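Local coordinates for 2-aminomuconate 6-semialdehyde dehydrogenase (PDB 4U3W), which probably oxidises the aldehyde group of 2-aminomuconate 6-semialdehyde to a carboxylate with a nicotinamide coenzyme, as a member of the aldehyde dehydrogenase family, at residues A[306-311]-A[463-468]; A[376-381]-A[387-392]; A[25-30]-A[211-216]; A[293-298]-A[327-332]. All coordinates share one frame; numbering follows the deposited sequence. Where two conformers were deposited one is given.

Contacts 1, 4 and 2 form a connected series. Contacts 1 and 4, centres about 13 Å apart, touch: Ser309 OG lies 2.8 Å from Ser297 OG and Trp465 O 2.9 Å from Arg296 NH1, both probable hydrogen bonds. Contact 2, its centre about 17 Å from that of contact 4, meets it through Pro392 CG, 3.9 Å from Ala330 O; its Phe389 side chain is about 12 Å from a bound magnesium ion. Contact 3 is remote, its centre about 35 Å from that of contact 1 across the middle of the chain. Segment 306-311 begins with the cysteine of a Gly-Gln-x-Cys sequence, which in aldehyde dehydrogenases carries the nucleophile, consistent with a place beside the active site.

Contact 1 of 4, residues A[306-311]-A[463-468]; sequences CLCSER and NAWFVR
Trp465 and Phe466 both hold CG anti to their own backbone N (chi1 178° for Trp465), and this directs two successive aromatic rings at Leu307. The meeting belongs to the catalytic domain of the aldehyde dehydrogenase fold. There, segment 306-311 leads into strand 309-315, while segment 463-468 is the loop that leaves strand 459-462, one of the two outermost strands of the same sheet within this chain.

One polar bond crosses between the two. Trp465 NE1 donates to Leu307 O at 2.9 Å, with an N-H...O angle of 161°. The oxygen sits at the edge of the indole, almost in its plane, yet the indole nitrogen stands 53° out of the carbonyl plane and therefore does not use a lone-pair direction. The bond satisfies the N-H of a buried tryptophan and helps to fix the rotation of its ring.

Beyond CB, which lies beside the indole, the leucine reaches the phenyl ring with its CD1 branch. This methyl comes 3.4 Å from Phe466 CD1 and 3.5 Å from Phe466 CE1, the two side chains crossing at about a right angle. Phe466 CB in turn lies over one face of the indole, 3.5 Å above its plane toward the rim. At the benzene end of the indole, the Cys308 sulfur makes an oblique sulfur-aromatic contact, its SG atom 4.1 Å from Trp465 CZ2.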
loop_
_atom_site.group_PDB
_atom_site.type_symbol
_atom_site.label_atom_id
_atom_site.label_comp_id
_atom_site.label_asym_id
_atom_site.label_seq_id
_atom_site.Cartn_x
_atom_site.Cartn_y
_atom_site.Cartn_z
ATOM N N CYS A 306 2.566 -2.546 -31.120
ATOM C CA CYS A 306 1.747 -1.347 -30.889
ATOM C C CYS A 306 2.603 -0.198 -30.363
ATOM O O CYS A 306 2.262 0.987 -30.506
ATOM C CB CYS A 306 0.599 -1.648 -29.904
ATOM S SG CYS A 306 1.095 -2.158 -28.234
ATOM N N LEU A 307 3.713 -0.589 -29.742
ATOM C CA LEU A 307 4.636 0.339 -29.079
ATOM C C LEU A 307 5.710 0.961 -29.987
ATOM O O LEU A 307 6.537 1.803 -29.521
ATOM C CB LEU A 307 5.315 -0.390 -27.946
ATOM C CG LEU A 307 4.396 -0.999 -26.868
ATOM C CD1 LEU A 307 5.187 -1.970 -26.005
ATOM C CD2 LEU A 307 3.747 0.126 -26.020
ATOM N N CYS A 308 5.734 0.549 -31.251
ATOM C CA CYS A 308 6.803 1.049 -32.150
ATOM C C CYS A 308 6.729 2.540 -32.375
ATOM O O CYS A 308 5.664 3.144 -32.282
ATOM C CB CYS A 308 6.787 0.329 -33.526
ATOM S SG CYS A 308 7.549 -1.299 -33.381
ATOM N N SER A 309 7.900 3.136 -32.627
ATOM C CA SER A 309 8.000 4.548 -32.878
ATOM C C SER A 309 7.864 4.807 -34.379
ATOM O O SER A 309 8.812 4.581 -35.126
ATOM C CB SER A 309 9.358 5.102 -32.367
ATOM O OG SER A 309 10.433 4.454 -33.050
ATOM N N GLU A 310 6.712 5.323 -34.819
ATOM C CA GLU A 310 6.553 5.677 -36.218
ATOM C C GLU A 310 6.796 7.168 -36.453
ATOM O O GLU A 310 6.927 7.564 -37.603
ATOM C CB GLU A 310 5.140 5.251 -36.735
ATOM C CG GLU A 310 5.056 3.723 -36.786
ATOM C CD GLU A 310 3.761 3.176 -37.484
ATOM O OE1 GLU A 310 2.851 3.973 -37.815
ATOM O OE2 GLU A 310 3.694 1.953 -37.706
ATOM N N ARG A 311 6.885 7.976 -35.371
ATOM C CA ARG A 311 7.300 9.392 -35.454
ATOM C C ARG A 311 8.593 9.495 -34.666
ATOM O O ARG A 311 8.725 8.892 -33.585
ATOM C CB ARG A 311 6.278 10.386 -34.848
ATOM C CG ARG A 311 4.856 10.334 -35.456
ATOM C CD ARG A 311 3.936 11.347 -34.782
ATOM N NE ARG A 311 3.432 10.874 -33.462
ATOM C CZ ARG A 311 3.164 11.690 -32.440
ATOM N NH1 ARG A 311 3.402 12.994 -32.552
ATOM N NH2 ARG A 311 2.678 11.209 -31.295
ATOM N N ASN A 463 15.853 6.854 -22.309
ATOM C CA ASN A 463 17.006 6.077 -22.716
ATOM C C ASN A 463 16.746 4.562 -22.749
ATOM O O ASN A 463 17.615 3.763 -22.408
ATOM C CB ASN A 463 18.241 6.424 -21.802
ATOM C CG ASN A 463 18.635 7.901 -21.909
ATOM O OD1 ASN A 463 18.417 8.519 -22.957
ATOM N ND2 ASN A 463 19.181 8.479 -20.820
ATOM N N ALA A 464 15.544 4.167 -23.184
ATOM C CA ALA A 464 15.174 2.789 -23.260
ATOM C C ALA A 464 13.915 2.685 -24.174
ATOM O O ALA A 464 13.381 3.691 -24.605
ATOM C CB ALA A 464 14.886 2.213 -21.844
ATOM N N TRP A 465 13.477 1.465 -24.412
ATOM C CA TRP A 465 12.251 1.206 -25.156
ATOM C C TRP A 465 11.799 -0.247 -24.877
ATOM O O TRP A 465 12.616 -1.164 -24.807
ATOM C CB TRP A 465 12.459 1.463 -26.663
ATOM C CG TRP A 465 11.206 1.145 -27.485
ATOM C CD1 TRP A 465 10.067 1.895 -27.573
ATOM C CD2 TRP A 465 10.971 -0.047 -28.248
ATOM N NE1 TRP A 465 9.126 1.247 -28.401
ATOM C CE2 TRP A 465 9.662 0.061 -28.827
ATOM C CE3 TRP A 465 11.741 -1.173 -28.533
ATOM C CZ2 TRP A 465 9.114 -0.925 -29.654
ATOM C CZ3 TRP A 465 11.189 -2.166 -29.362
ATOM C CH2 TRP A 465 9.864 -2.029 -29.906
ATOM N N PHE A 466 10.504 -0.415 -24.658
ATOM C CA PHE A 466 9.876 -1.738 -24.507
ATOM C C PHE A 466 10.579 -2.545 -23.391
ATOM O O PHE A 466 10.914 -3.719 -23.561
ATOM C CB PHE A 466 9.872 -2.464 -25.855
ATOM C CG PHE A 466 8.881 -3.639 -25.957
ATOM C CD1 PHE A 466 7.869 -3.814 -25.032
ATOM C CD2 PHE A 466 8.963 -4.521 -27.014
ATOM C CE1 PHE A 466 6.971 -4.888 -25.124
ATOM C CE2 PHE A 466 8.044 -5.607 -27.133
ATOM C CZ PHE A 466 7.061 -5.774 -26.188
ATOM N N VAL A 467 10.801 -1.873 -22.254
ATOM C CA VAL A 467 11.225 -2.514 -21.001
ATOM C C VAL A 467 10.008 -2.654 -20.125
ATOM O O VAL A 467 9.437 -1.656 -19.659
ATOM C CB VAL A 467 12.306 -1.704 -20.282
ATOM C CG1 VAL A 467 12.557 -2.278 -18.865
ATOM C CG2 VAL A 467 13.556 -1.738 -21.143
ATOM N N ARG A 468 9.609 -3.896 -19.910
ATOM C CA ARG A 468 8.331 -4.172 -19.295
ATOM C C ARG A 468 8.467 -4.878 -17.952
ATOM O O ARG A 468 8.614 -6.105 -17.899
ATOM C CB ARG A 468 7.489 -5.009 -20.252
ATOM C CG ARG A 468 7.129 -4.257 -21.531
ATOM C CD ARG A 468 5.858 -3.405 -21.330
ATOM N NE ARG A 468 4.717 -4.232 -20.913
ATOM C CZ ARG A 468 4.255 -4.285 -19.662
ATOM N NH1 ARG A 468 4.814 -3.543 -18.704
ATOM N NH2 ARG A 468 3.223 -5.068 -19.367
#

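Contact 2 of 4, residues A[376-381]-A[387-392]; sequences GAPSFG and GAFVMP
One face of the Phe389 ring receives the edge of Phe380 in a T-shaped (edge-to-face) pair, with planes at 74° and centroids 5.2 Å apart. The point of the approach is the CE2-CZ corner of Phe380: CZ stands 4.2 Å above the centre of the Phe389 ring, and CE2 is 3.6 Å from Phe389 CD2. Phe389 CG lies at the Phe380 edge, in its plane. The Phe380 ring is itself backed on one face by Pro378, whose CB lies 4.1 Å above the plane and toward the rim. Pro378 thus touches both aromatics, since its CG also packs 3.5 Å from Phe389 CB, the proline and the second phenylalanine crossing at about a right angle.

These residues sit on the two arms of a long hairpin-like loop. It joins strands 370-373 and 393-396, the antiparallel pair at one end of the seven-stranded sheet of the catalytic domain. The arms run in opposite directions, so Gly376 faces Val390 and Met391 near the strands and Phe380 meets Phe389 farther out. Beside the strands, Met391 N donates to Gly376 O at 2.9 Å and a nearly straight 170°, the single hydrogen bond between the segments.

Met391 CB and CG lie close to the same carbonyl oxygen, and bends at chi2 and chi3 fold the thioether back to Pro378, with SD 3.6 Å from Pro378 CB. That sulfur contact is less certain, because two conformers of Met391 were modelled. Helix 351-366 adds Arg354 NH2, which bonds to Phe389 O; its packing on Val390 is less certain, since that residue too has two conformers.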
loop_
_atom_site.group_PDB
_atom_site.type_symbol
_atom_site.label_atom_id
_atom_site.label_comp_id
_atom_site.label_asym_id
_atom_site.label_seq_id
_atom_site.Cartn_x
_atom_site.Cartn_y
_atom_site.Cartn_z
ATOM N N GLY A 376 9.539 -0.056 -50.296
ATOM C CA GLY A 376 8.956 -1.077 -51.171
ATOM C C GLY A 376 9.286 -2.446 -50.635
ATOM O O GLY A 376 9.766 -2.571 -49.519
ATOM N N ALA A 377 8.993 -3.466 -51.416
ATOM C CA ALA A 377 9.247 -4.860 -51.090
ATOM C C ALA A 377 10.597 -5.320 -51.645
ATOM O O ALA A 377 11.007 -4.876 -52.703
ATOM C CB ALA A 377 8.139 -5.743 -51.661
ATOM N N PRO A 378 11.254 -6.266 -50.964
ATOM C CA PRO A 378 12.431 -6.803 -51.656
ATOM C C PRO A 378 12.047 -7.658 -52.852
ATOM O O PRO A 378 10.881 -8.022 -53.062
ATOM C CB PRO A 378 13.092 -7.661 -50.577
ATOM C CG PRO A 378 11.931 -8.117 -49.719
ATOM C CD PRO A 378 11.060 -6.878 -49.649
ATOM N N SER A 379 13.019 -7.986 -53.680
ATOM C CA SER A 379 12.756 -8.903 -54.775
ATOM C C SER A 379 13.773 -10.079 -54.689
ATOM O O SER A 379 15.000 -9.880 -54.914
ATOM C CB SER A 379 12.861 -8.117 -56.089
ATOM O OG SER A 379 12.809 -8.970 -57.160
ATOM N N PHE A 380 13.271 -11.288 -54.409
ATOM C CA PHE A 380 14.118 -12.467 -54.150
ATOM C C PHE A 380 14.299 -13.389 -55.355
ATOM O O PHE A 380 15.313 -14.048 -55.475
ATOM C CB PHE A 380 13.536 -13.331 -53.012
ATOM C CG PHE A 380 13.514 -12.649 -51.655
ATOM C CD1 PHE A 380 14.682 -12.481 -50.952
ATOM C CD2 PHE A 380 12.312 -12.277 -51.066
ATOM C CE1 PHE A 380 14.693 -11.875 -49.682
ATOM C CE2 PHE A 380 12.289 -11.700 -49.786
ATOM C CZ PHE A 380 13.451 -11.522 -49.092
ATOM N N GLY A 381 13.275 -13.530 -56.190
ATOM C CA GLY A 381 13.389 -14.452 -57.310
ATOM C C GLY A 381 13.152 -15.904 -56.949
ATOM O O GLY A 381 13.529 -16.811 -57.685
ATOM N N GLY A 387 5.610 -14.537 -50.221
ATOM C CA GLY A 387 5.362 -14.096 -48.845
ATOM C C GLY A 387 5.054 -12.600 -48.764
ATOM O O GLY A 387 4.565 -11.971 -49.744
ATOM N N ALA A 388 5.320 -12.013 -47.595
ATOM C CA ALA A 388 4.786 -10.677 -47.325
ATOM C C ALA A 388 5.859 -9.744 -46.872
ATOM O O ALA A 388 5.653 -8.978 -45.917
ATOM C CB ALA A 388 3.639 -10.744 -46.247
ATOM N N PHE A 389 7.024 -9.789 -47.533
ATOM C CA PHE A 389 8.151 -8.952 -47.086
ATOM C C PHE A 389 8.076 -7.503 -47.537
ATOM O O PHE A 389 7.657 -7.214 -48.658
ATOM C CB PHE A 389 9.502 -9.520 -47.587
ATOM C CG PHE A 389 9.875 -10.829 -46.962
ATOM C CD1 PHE A 389 10.609 -10.851 -45.773
ATOM C CD2 PHE A 389 9.466 -12.031 -47.540
ATOM C CE1 PHE A 389 10.993 -12.041 -45.187
ATOM C CE2 PHE A 389 9.821 -13.248 -46.946
ATOM C CZ PHE A 389 10.582 -13.249 -45.752
ATOM N N VAL A 390 8.516 -6.601 -46.667
ATOM C CA VAL A 390 8.771 -5.223 -47.105
ATOM C C VAL A 390 10.017 -4.723 -46.427
ATOM O O VAL A 390 10.439 -5.255 -45.391
ATOM C CB VAL A 390 7.632 -4.228 -46.793
ATOM C CG1 VAL A 390 6.302 -4.664 -47.444
ATOM C CG2 VAL A 390 7.465 -4.084 -45.293
ATOM N N MET A 391 10.652 -3.722 -47.053
ATOM C CA MET A 391 11.949 -3.229 -46.549
ATOM C C MET A 391 11.763 -2.200 -45.426
ATOM O O MET A 391 10.784 -1.444 -45.422
ATOM C CB MET A 391 12.806 -2.601 -47.689
ATOM C CG MET A 391 13.273 -3.565 -48.801
ATOM S SD MET A 391 14.064 -5.095 -48.249
ATOM C CE MET A 391 15.706 -4.536 -47.874
ATOM N N PRO A 392 12.727 -2.159 -44.476
ATOM C CA PRO A 392 12.760 -1.074 -43.486
ATOM C C PRO A 392 12.737 0.288 -44.172
ATOM O O PRO A 392 13.500 0.491 -45.094
ATOM C CB PRO A 392 14.126 -1.249 -42.773
ATOM C CG PRO A 392 14.669 -2.568 -43.193
ATOM C CD PRO A 392 13.937 -3.004 -44.452
#

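Contact 3 of 4, residues A[25-30]-A[211-216]; sequences RHYING and VMHDVG
Tyr27, on strand 23-28, sends its side chain straight across to His213 near the end of helix 203-214. With CG anti to the backbone N (chi1 -177°), the phenol reaches out from the strand until its OH lies 2.6 Å from His213 ND1, a short hydrogen bond. Each ring presents its edge to this bond: ND1 is near the plane of the phenol, and OH is near the plane of the imidazole. The rings themselves are turned 75° to each other, an oblique pair joined through its polar atoms.

The phenol oxygen has a second partner, a water 2.8 Å from Tyr27 OH that donates weakly to Met212 O at 3.2 Å. The hydroxyl of this buried tyrosine is thereby held both to the histidine side chain and, through the water, to the helix backbone one residue earlier.

Farther along, past the turn at Asn29, Gly30 brings its carbonyl oxygen to the imidazole, 3.1 Å from His213 CE1. The same oxygen is close to ND1 too, but the angle there is too poor for a hydrogen bond.

Across from it, Gly216 is the first residue to leave helical backbone angles; its positive phi (80°) and two weak bonds back to Met212 O and His213 O make a Schellman motif. Helix 203-214 connects the parallel strands 192-196 and 222-224, and Tyr27 shares a backbone bond with Leu224 of the latter, so the contact joins strand 23-28 to the helix of a beta-alpha-beta crossover in the Rossmann-like coenzyme-binding domain of aldehyde dehydrogenases.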
loop_
_atom_site.group_PDB
_atom_site.type_symbol
_atom_site.label_atom_id
_atom_site.label_comp_id
_atom_site.label_asym_id
_atom_site.label_seq_id
_atom_site.Cartn_x
_atom_site.Cartn_y
_atom_site.Cartn_z
ATOM N N ARG A 25 -7.853 -27.599 -34.026
ATOM C CA ARG A 25 -9.162 -27.712 -33.390
ATOM C C ARG A 25 -9.327 -26.743 -32.212
ATOM O O ARG A 25 -8.318 -26.223 -31.660
ATOM C CB ARG A 25 -9.368 -29.168 -32.925
ATOM C CG ARG A 25 -9.453 -30.218 -34.080
ATOM C CD ARG A 25 -9.524 -31.641 -33.480
ATOM N NE ARG A 25 -9.568 -32.686 -34.512
ATOM C CZ ARG A 25 -8.494 -33.181 -35.118
ATOM N NH1 ARG A 25 -7.273 -32.734 -34.772
ATOM N NH2 ARG A 25 -8.635 -34.146 -36.042
ATOM N N HIS A 26 -10.591 -26.451 -31.884
ATOM C CA HIS A 26 -10.965 -25.750 -30.678
ATOM C C HIS A 26 -10.653 -26.642 -29.481
ATOM O O HIS A 26 -10.522 -27.862 -29.625
ATOM C CB HIS A 26 -12.477 -25.378 -30.658
ATOM C CG HIS A 26 -12.965 -24.855 -31.968
ATOM N ND1 HIS A 26 -12.564 -23.642 -32.482
ATOM C CD2 HIS A 26 -13.799 -25.424 -32.894
ATOM C CE1 HIS A 26 -13.106 -23.488 -33.693
ATOM N NE2 HIS A 26 -13.890 -24.538 -33.945
ATOM N N TYR A 27 -10.581 -26.042 -28.302
ATOM C CA TYR A 27 -10.420 -26.826 -27.070
ATOM C C TYR A 27 -11.518 -26.400 -26.131
ATOM O O TYR A 27 -11.512 -25.276 -25.634
ATOM C CB TYR A 27 -9.037 -26.624 -26.430
ATOM C CG TYR A 27 -8.823 -27.486 -25.179
ATOM C CD1 TYR A 27 -8.570 -28.847 -25.294
ATOM C CD2 TYR A 27 -8.844 -26.930 -23.900
ATOM C CE1 TYR A 27 -8.371 -29.665 -24.142
ATOM C CE2 TYR A 27 -8.669 -27.757 -22.696
ATOM C CZ TYR A 27 -8.427 -29.123 -22.866
ATOM O OH TYR A 27 -8.223 -29.969 -21.802
ATOM N N ILE A 28 -12.515 -27.274 -25.925
ATOM C CA ILE A 28 -13.685 -26.860 -25.155
ATOM C C ILE A 28 -14.076 -27.907 -24.115
ATOM O O ILE A 28 -14.236 -29.086 -24.456
ATOM C CB ILE A 28 -14.873 -26.571 -26.131
ATOM C CG1 ILE A 28 -14.514 -25.411 -27.097
ATOM C CG2 ILE A 28 -16.164 -26.294 -25.389
ATOM C CD1 ILE A 28 -15.628 -25.187 -28.210
ATOM N N ASN A 29 -14.201 -27.493 -22.857
ATOM C CA ASN A 29 -14.601 -28.412 -21.790
ATOM C C ASN A 29 -13.698 -29.659 -21.727
ATOM O O ASN A 29 -14.187 -30.797 -21.675
ATOM C CB ASN A 29 -16.098 -28.834 -21.944
ATOM C CG ASN A 29 -16.718 -29.242 -20.614
ATOM O OD1 ASN A 29 -16.234 -28.840 -19.543
ATOM N ND2 ASN A 29 -17.830 -29.982 -20.668
ATOM N N GLY A 30 -12.392 -29.449 -21.815
ATOM C CA GLY A 30 -11.450 -30.532 -21.614
ATOM C C GLY A 30 -11.197 -31.433 -22.805
ATOM O O GLY A 30 -10.502 -32.427 -22.676
ATOM N N VAL A 211 -0.962 -28.076 -23.629
ATOM C CA VAL A 211 -0.304 -28.034 -22.309
ATOM C C VAL A 211 -1.358 -28.012 -21.189
ATOM O O VAL A 211 -1.229 -28.773 -20.198
ATOM C CB VAL A 211 0.686 -26.821 -22.187
ATOM C CG1 VAL A 211 1.149 -26.677 -20.709
ATOM C CG2 VAL A 211 1.892 -27.074 -23.091
ATOM N N MET A 212 -2.379 -27.155 -21.324
ATOM C CA MET A 212 -3.514 -27.120 -20.384
ATOM C C MET A 212 -4.094 -28.521 -20.158
ATOM O O MET A 212 -4.391 -28.927 -19.026
ATOM C CB MET A 212 -4.680 -26.201 -20.888
ATOM C CG MET A 212 -4.279 -24.723 -21.134
ATOM S SD MET A 212 -3.712 -23.957 -19.565
ATOM C CE MET A 212 -3.429 -22.265 -20.090
ATOM N N HIS A 213 -4.306 -29.217 -21.269
ATOM C CA HIS A 213 -4.823 -30.577 -21.274
ATOM C C HIS A 213 -3.857 -31.558 -20.591
ATOM O O HIS A 213 -4.275 -32.359 -19.756
ATOM C CB HIS A 213 -5.075 -31.024 -22.724
ATOM C CG HIS A 213 -5.897 -32.270 -22.819
ATOM N ND1 HIS A 213 -7.180 -32.341 -22.325
ATOM C CD2 HIS A 213 -5.625 -33.491 -23.337
ATOM C CE1 HIS A 213 -7.667 -33.553 -22.528
ATOM N NE2 HIS A 213 -6.750 -34.268 -23.153
ATOM N N ASP A 214 -2.564 -31.474 -20.931
ATOM C CA ASP A 214 -1.603 -32.426 -20.394
ATOM C C ASP A 214 -1.378 -32.242 -18.885
ATOM O O ASP A 214 -1.200 -33.231 -18.162
ATOM C CB ASP A 214 -0.275 -32.352 -21.164
ATOM C CG ASP A 214 -0.340 -33.044 -22.523
ATOM O OD1 ASP A 214 -1.306 -33.820 -22.775
ATOM O OD2 ASP A 214 0.572 -32.803 -23.359
ATOM N N VAL A 215 -1.459 -31.022 -18.370
ATOM C CA VAL A 215 -1.283 -30.861 -16.941
ATOM C C VAL A 215 -2.604 -31.161 -16.202
ATOM O O VAL A 215 -2.642 -31.227 -14.979
ATOM C CB VAL A 215 -0.761 -29.446 -16.564
ATOM C CG1 VAL A 215 0.521 -29.132 -17.365
ATOM C CG2 VAL A 215 -1.804 -28.390 -16.830
ATOM N N GLY A 216 -3.689 -31.335 -16.951
ATOM C CA GLY A 216 -4.950 -31.734 -16.340
ATOM C C GLY A 216 -5.717 -30.608 -15.677
ATOM O O GLY A 216 -6.438 -30.832 -14.713
HETATM O O HOH W 1 -7.542 -28.499 -19.562
#

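Contact 4 of 4, residues A[293-298]-A[327-332]; sequences GVLRSS and KEQAQA
Val294 O, one residue before the Leu295 that packs on Ala330, is gripped by two donors from the next turn of its helix: Ser298 N and Ser298 OG each lie 2.9 Å from it. They arrive from opposite faces of the carbonyl plane, the hydroxyl tilted 30° from that plane. The Ser298 hydroxyl thus donates to its own helix, and its OG is also hydrogen-bonded to Ser309, where the chain leads into strand 309-315.

The contact between the helices rests on Leu295. Its CG stands anti to the backbone N (chi1 -166°), which carries the forked end over to helix 319-331. Both methyls touch Gln329 CB, while CD1 also lies against the backbone at Ala330, 3.6 Å from Ala330 N and 4.1 Å from Ala330 CB. Gln329 CB sits beside both branches, 4.0 Å from Leu295 CD2, and the extended chain carries Gln329 OE1 to 3.8 Å from the same methyl. These are van der Waals contacts, and Leu326, on the preceding turn of helix 319-331, adds to the packing of Leu295.

Helix 287-299 links the adjacent parallel strands 277-281 and 309-315, and helix 319-331 follows the second of them. Two neighbouring helices laid against a largely parallel sheet in this way are characteristic of the alpha/beta catalytic domain of aldehyde dehydrogenases, here with a beta-alpha-beta crossover through helix 287-299.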
loop_
_atom_site.group_PDB
_atom_site.type_symbol
_atom_site.label_atom_id
_atom_site.label_comp_id
_atom_site.label_asym_id
_atom_site.label_seq_id
_atom_site.Cartn_x
_atom_site.Cartn_y
_atom_site.Cartn_z
ATOM N N GLY A 293 18.792 2.629 -30.431
ATOM C CA GLY A 293 17.498 2.511 -29.734
ATOM C C GLY A 293 16.337 2.765 -30.704
ATOM O O GLY A 293 15.296 2.083 -30.651
ATOM N N VAL A 294 16.506 3.785 -31.541
ATOM C CA VAL A 294 15.468 4.120 -32.539
ATOM C C VAL A 294 15.408 3.084 -33.658
ATOM O O VAL A 294 14.304 2.758 -34.158
ATOM C CB VAL A 294 15.724 5.552 -33.083
ATOM C CG1 VAL A 294 14.848 5.862 -34.385
ATOM C CG2 VAL A 294 15.444 6.542 -31.970
ATOM N N LEU A 295 16.556 2.505 -34.030
ATOM C CA LEU A 295 16.508 1.335 -34.934
ATOM C C LEU A 295 15.599 0.261 -34.346
ATOM O O LEU A 295 14.681 -0.270 -35.009
ATOM C CB LEU A 295 17.903 0.752 -35.166
ATOM C CG LEU A 295 18.004 -0.243 -36.346
ATOM C CD1 LEU A 295 18.063 0.524 -37.660
ATOM C CD2 LEU A 295 19.223 -1.175 -36.241
ATOM N N ARG A 296 15.817 -0.025 -33.070
ATOM C CA ARG A 296 15.030 -1.023 -32.350
ATOM C C ARG A 296 13.546 -0.666 -32.279
ATOM O O ARG A 296 12.666 -1.507 -32.543
ATOM C CB ARG A 296 15.534 -1.142 -30.898
ATOM C CG ARG A 296 16.343 -2.346 -30.482
ATOM C CD ARG A 296 16.455 -2.437 -28.903
ATOM N NE ARG A 296 15.502 -3.414 -28.347
ATOM C CZ ARG A 296 14.642 -3.214 -27.339
ATOM N NH1 ARG A 296 14.575 -2.042 -26.711
ATOM N NH2 ARG A 296 13.848 -4.214 -26.945
ATOM N N SER A 297 13.249 0.555 -31.842
ATOM C CA SER A 297 11.843 0.930 -31.567
ATOM C C SER A 297 11.095 1.092 -32.897
ATOM O O SER A 297 9.870 1.005 -32.939
ATOM C CB SER A 297 11.733 2.214 -30.722
ATOM O OG SER A 297 12.337 3.349 -31.368
ATOM N N SER A 298 11.819 1.298 -33.990
ATOM C CA SER A 298 11.146 1.398 -35.278
ATOM C C SER A 298 10.963 0.078 -36.042
ATOM O O SER A 298 9.955 -0.077 -36.767
ATOM C CB SER A 298 11.867 2.397 -36.217
ATOM O OG SER A 298 11.980 3.681 -35.593
ATOM N N LYS A 327 20.120 5.476 -41.255
ATOM C CA LYS A 327 20.002 4.933 -42.612
ATOM C C LYS A 327 20.991 3.775 -42.792
ATOM O O LYS A 327 20.627 2.697 -43.266
ATOM C CB LYS A 327 20.234 6.038 -43.659
ATOM C CG LYS A 327 20.274 5.535 -45.106
ATOM C CD LYS A 327 20.632 6.664 -46.090
ATOM C CE LYS A 327 20.696 6.116 -47.515
ATOM N NZ LYS A 327 20.879 7.185 -48.553
ATOM N N GLU A 328 22.243 4.014 -42.421
ATOM C CA GLU A 328 23.285 2.990 -42.495
ATOM C C GLU A 328 22.958 1.715 -41.683
ATOM O O GLU A 328 23.112 0.597 -42.170
ATOM C CB GLU A 328 24.635 3.618 -42.059
ATOM C CG GLU A 328 25.794 2.662 -41.956
ATOM C CD GLU A 328 27.089 3.364 -41.553
ATOM O OE1 GLU A 328 27.282 4.553 -41.914
ATOM O OE2 GLU A 328 27.897 2.736 -40.836
ATOM N N GLN A 329 22.469 1.848 -40.455
ATOM C CA GLN A 329 22.094 0.656 -39.691
ATOM C C GLN A 329 20.859 -0.059 -40.259
ATOM O O GLN A 329 20.733 -1.306 -40.181
ATOM C CB GLN A 329 21.841 1.039 -38.214
ATOM C CG GLN A 329 23.142 1.581 -37.511
ATOM C CD GLN A 329 23.008 1.659 -35.987
ATOM O OE1 GLN A 329 22.086 1.102 -35.405
ATOM N NE2 GLN A 329 23.939 2.393 -35.335
ATOM N N ALA A 330 19.916 0.728 -40.751
ATOM C CA ALA A 330 18.693 0.145 -41.345
ATOM C C ALA A 330 19.040 -0.650 -42.615
ATOM O O ALA A 330 18.492 -1.714 -42.861
ATOM C CB ALA A 330 17.674 1.256 -41.659
ATOM N N GLN A 331 19.969 -0.123 -43.414
ATOM C CA GLN A 331 20.410 -0.852 -44.605
ATOM C C GLN A 331 21.298 -2.071 -44.251
ATOM O O GLN A 331 21.502 -2.960 -45.091
ATOM C CB GLN A 331 21.111 0.090 -45.564
ATOM C CG GLN A 331 20.155 1.129 -46.153
ATOM C CD GLN A 331 20.824 2.062 -47.148
ATOM O OE1 GLN A 331 22.067 2.180 -47.203
ATOM N NE2 GLN A 331 20.006 2.757 -47.925
ATOM N N ALA A 332 21.799 -2.146 -43.016
ATOM C CA ALA A 332 22.521 -3.347 -42.607
ATOM C C ALA A 332 21.572 -4.450 -42.085
ATOM O O ALA A 332 21.977 -5.577 -41.862
ATOM C CB ALA A 332 23.598 -2.999 -41.543
#